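Local structure of thioesterase (Streptomyces coelicolor, 3QMW) at residues D142-D145 against H146-S149; A209-P212 against I213-P216. The protein is a thioesterase of the prodiginine biosynthetic pathway that probably hydrolyses thioester bonds, built on an alpha/beta-hydrolase fold. One frame throughout, in Å; residues are numbered along the deposited sequence.

Contact 1: D142-D145 against H146-S149; sequences DRAD and HTLS
Thr147 OG1 donates a short hydrogen bond of 2.6 Å to Ala144 O, reaching back three residues along the chain from above the carbonyl plane. With chi1 at 66° OG1 sits between its own backbone N and carbonyl carbon, and CG2 lies above one face of the His146 ring, near its rim. The next carbonyl takes a backbone donor instead: Leu148 N bonds to Asp145 O at 3.2 Å with an N-H...O angle of 154°, closing a type I beta turn from Asp145 to Leu148. Across this turn the Asp145 and Leu148 side chains run side by side in the same direction. Leu148 CD1 lies 3.5 Å from Asp145 CB and 3.6 Å from Asp145 OD2, so one methyl flanks the aspartate from its root to its carboxylate. With an alanine here in place of Leu148, the flank of Asp145 would probably be left without its methyl neighbour and the carboxylate less hindered in turning. Asp145 OD2 also lies 3.4 Å from Arg143 NH2, a salt bridge of charges alone, since the oxygen stands well out of the guanidinium plane. Glu189 grips the turn with both carboxylate oxygens, accepting from Asp145 N and bonding His146 ND1, while Arg182 NH1 donates to the carbonyls of His146 and Leu148. The turn thus lies against helix 178-189, on the surface loop that follows strand 129-132, and Ser149 OG, bonded to Ala152 N, caps the start of helix 150-159.

Contact 2: A209-P212 against I213-P216; sequences AADP and IATP
The backbone runs extended through Asp211, bends at Pro212 and Ile213, which both take helix-like angles, and so brings Ala214 back beside the aspartate. The Asp211 side chain points into this bend. With CG trans to the backbone N (chi1 -175°), its carboxylate swings over the chain that follows, and Asp211 OD1 accepts two weak bonds, from Ile213 N at 3.1 Å and from Ala214 N at 3.5 Å. The first is strongly bent, at 128°, and closes an Asx turn only weakly; the second is straighter, at 148°, but long. OD1 is also hydrogen-bonded to His239 ND1, so three nitrogens gather round this one oxygen, two of them through weak bonds, and together probably limit how the carboxylate turns. The second oxygen, Asp211 OD2, packs 3.2 Å from Ala214 CB. A loop after the next-to-last strand of the parallel sheet, here 203-208, carrying an acid that meets a histidine fits the plan of the alpha/beta-hydrolase fold, and Asp211 is consistent with the acid of a Ser-His-Asp triad whose serine sits on the nucleophile elbow. In that reading the N-H groups of Ile213 and Ala214 would be second-shell groups that help to position the acid for His239. Pro212 CB lies 4.1 Å from Ile213 CD1, and the isoleucine side chain goes on to touch His239 and Leu160. Thr215 CG2 lies 3.4 Å from Pro212 O and 3.8 Å from Asp211 O. Thr215 occupies the N-cap position of helix 216-220, whose first residue, Pro216, packs on Arg232 and His234 of strand 230-235.

In the fold
From the N terminus, the chain completes strand 129-132 and enters contact 1, a tight turn leading into helix 150-159, the first of the helices that probably form the lid of the thioesterase. After helices 169-176 and 178-189 the chain returns to the sheet as strand 203-208 and then makes contact 2 before helix 216-220. The two contacts are therefore in series; each closes a few residues, and they neither nest nor cross. Their centres lie about 19 Å apart, yet they meet where Arg143 NH1 packs 3.3 Å from Ile213 CD1, joining the approach to the helical region with the loop that carries the probable triad acid.

Contact 1: D142-D145 against H146-S149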
loop_
_atom_site.group_PDB
_atom_site.type_symbol
_atom_site.label_atom_id
_atom_site.label_comp_id
_atom_site.label_asym_id
_atom_site.label_seq_id
_atom_site.Cartn_x
_atom_site.Cartn_y
_atom_site.Cartn_z
ATOM N N ASP D 142 -10.237 17.590 -27.794
ATOM C CA ASP D 142 -11.637 17.963 -28.064
ATOM C C ASP D 142 -12.276 18.933 -27.060
ATOM O O ASP D 142 -13.250 19.616 -27.395
ATOM C CB ASP D 142 -12.529 16.709 -28.218
ATOM C CG ASP D 142 -12.789 15.985 -26.897
ATOM O OD1 ASP D 142 -11.889 15.963 -26.025
ATOM O OD2 ASP D 142 -13.895 15.412 -26.746
ATOM N N ARG D 143 -11.743 18.988 -25.839
ATOM C CA ARG D 143 -12.293 19.867 -24.802
ATOM C C ARG D 143 -11.584 21.210 -24.837
ATOM O O ARG D 143 -10.396 21.282 -25.141
ATOM C CB ARG D 143 -12.145 19.234 -23.418
ATOM C CG ARG D 143 -12.845 17.881 -23.267
ATOM C CD ARG D 143 -12.373 17.159 -22.019
ATOM N NE ARG D 143 -12.681 17.930 -20.816
ATOM C CZ ARG D 143 -13.872 17.983 -20.222
ATOM N NH1 ARG D 143 -14.908 17.303 -20.704
ATOM N NH2 ARG D 143 -14.031 18.727 -19.133
ATOM N N ALA D 144 -12.329 22.269 -24.538
ATOM C CA ALA D 144 -11.800 23.636 -24.536
ATOM C C ALA D 144 -12.324 24.373 -23.305
ATOM O O ALA D 144 -13.022 25.386 -23.424
ATOM C CB ALA D 144 -12.210 24.362 -25.814
ATOM N N ASP D 145 -11.987 23.850 -22.128
ATOM C CA ASP D 145 -12.492 24.394 -20.868
ATOM C C ASP D 145 -11.584 25.481 -20.299
ATOM O O ASP D 145 -12.009 26.248 -19.438
ATOM C CB ASP D 145 -12.718 23.276 -19.839
ATOM C CG ASP D 145 -13.984 22.468 -20.118
ATOM O OD1 ASP D 145 -14.309 22.236 -21.305
ATOM O OD2 ASP D 145 -14.658 22.065 -19.151
ATOM N N HIS D 146 -10.348 25.559 -20.786
ATOM C CA HIS D 146 -9.459 26.652 -20.403
ATOM C C HIS D 146 -9.939 27.995 -20.982
ATOM O O HIS D 146 -9.527 29.059 -20.514
ATOM C CB HIS D 146 -8.017 26.363 -20.834
ATOM C CG HIS D 146 -7.749 26.621 -22.285
ATOM N ND1 HIS D 146 -8.213 25.795 -23.289
ATOM C CD2 HIS D 146 -7.057 27.610 -22.900
ATOM C CE1 HIS D 146 -7.819 26.265 -24.458
ATOM N NE2 HIS D 146 -7.117 27.365 -24.252
ATOM N N THR D 147 -10.809 27.935 -21.992
ATOM C CA THR D 147 -11.382 29.125 -22.613
ATOM C C THR D 147 -12.664 29.591 -21.931
ATOM O O THR D 147 -13.324 30.506 -22.423
ATOM C CB THR D 147 -11.721 28.867 -24.094
ATOM O OG1 THR D 147 -12.771 27.897 -24.191
ATOM C CG2 THR D 147 -10.500 28.366 -24.836
ATOM N N LEU D 148 -13.026 28.961 -20.817
ATOM C CA LEU D 148 -14.271 29.286 -20.129
ATOM C C LEU D 148 -14.084 30.512 -19.248
ATOM O O LEU D 148 -12.974 31.023 -19.085
ATOM C CB LEU D 148 -14.749 28.102 -19.271
ATOM C CG LEU D 148 -15.449 26.920 -19.965
ATOM C CD1 LEU D 148 -15.202 25.601 -19.224
ATOM C CD2 LEU D 148 -16.951 27.160 -20.105
ATOM N N SER D 149 -15.192 30.973 -18.683
ATOM C CA SER D 149 -15.180 31.982 -17.642
ATOM C C SER D 149 -14.681 31.350 -16.344
ATOM O O SER D 149 -14.235 30.210 -16.335
ATOM C CB SER D 149 -16.593 32.508 -17.446
ATOM O OG SER D 149 -17.384 31.535 -16.787
#

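Contact 2: A209-P212 against I213-P216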
loop_
_atom_site.group_PDB
_atom_site.type_symbol
_atom_site.label_atom_id
_atom_site.label_comp_id
_atom_site.label_asym_id
_atom_site.label_seq_id
_atom_site.Cartn_x
_atom_site.Cartn_y
_atom_site.Cartn_z
ATOM N N ALA D 209 -14.390 4.799 -11.330
ATOM C CA ALA D 209 -15.745 4.545 -11.735
ATOM C C ALA D 209 -16.611 5.769 -11.939
ATOM O O ALA D 209 -17.463 5.799 -12.796
ATOM C CB ALA D 209 -16.362 3.640 -10.794
ATOM N N ALA D 210 -16.405 6.769 -11.109
ATOM C CA ALA D 210 -17.236 7.951 -11.096
ATOM C C ALA D 210 -16.616 9.085 -11.875
ATOM O O ALA D 210 -16.847 10.231 -11.567
ATOM C CB ALA D 210 -17.495 8.376 -9.704
ATOM N N ASP D 211 -15.760 8.747 -12.825
ATOM C CA ASP D 211 -15.056 9.710 -13.640
ATOM C C ASP D 211 -15.469 9.699 -15.106
ATOM O O ASP D 211 -15.263 8.739 -15.793
ATOM C CB ASP D 211 -13.592 9.347 -13.555
ATOM C CG ASP D 211 -12.733 10.301 -14.238
ATOM O OD1 ASP D 211 -13.230 11.360 -14.583
ATOM O OD2 ASP D 211 -11.553 10.005 -14.423
ATOM N N PRO D 212 -16.014 10.794 -15.595
ATOM C CA PRO D 212 -16.314 10.943 -17.026
ATOM C C PRO D 212 -15.086 11.189 -17.906
ATOM O O PRO D 212 -14.985 10.632 -18.994
ATOM C CB PRO D 212 -17.241 12.164 -17.071
ATOM C CG PRO D 212 -17.783 12.297 -15.689
ATOM C CD PRO D 212 -16.705 11.809 -14.781
ATOM N N ILE D 213 -14.159 12.008 -17.426
ATOM C CA ILE D 213 -13.035 12.477 -18.243
ATOM C C ILE D 213 -11.982 11.382 -18.471
ATOM O O ILE D 213 -11.145 11.503 -19.364
ATOM C CB ILE D 213 -12.371 13.749 -17.622
ATOM C CG1 ILE D 213 -13.434 14.792 -17.250
ATOM C CG2 ILE D 213 -11.351 14.368 -18.581
ATOM C CD1 ILE D 213 -14.507 15.015 -18.322
ATOM N N ALA D 214 -12.027 10.324 -17.663
ATOM C CA ALA D 214 -11.206 9.141 -17.896
ATOM C C ALA D 214 -12.017 7.867 -17.643
ATOM O O ALA D 214 -11.937 7.271 -16.565
ATOM C CB ALA D 214 -9.959 9.177 -17.029
ATOM N N THR D 215 -12.806 7.474 -18.645
ATOM C CA THR D 215 -13.591 6.232 -18.601
ATOM C C THR D 215 -12.702 5.029 -18.918
ATOM O O THR D 215 -11.663 5.181 -19.559
ATOM C CB THR D 215 -14.770 6.251 -19.612
ATOM O OG1 THR D 215 -14.279 6.533 -20.928
ATOM C CG2 THR D 215 -15.803 7.301 -19.229
ATOM N N PRO D 216 -13.106 3.829 -18.470
ATOM C CA PRO D 216 -12.329 2.610 -18.703
ATOM C C PRO D 216 -11.810 2.465 -20.142
ATOM O O PRO D 216 -10.615 2.233 -20.359
ATOM C CB PRO D 216 -13.330 1.498 -18.371
ATOM C CG PRO D 216 -14.216 2.090 -17.347
ATOM C CD PRO D 216 -14.276 3.574 -17.609
#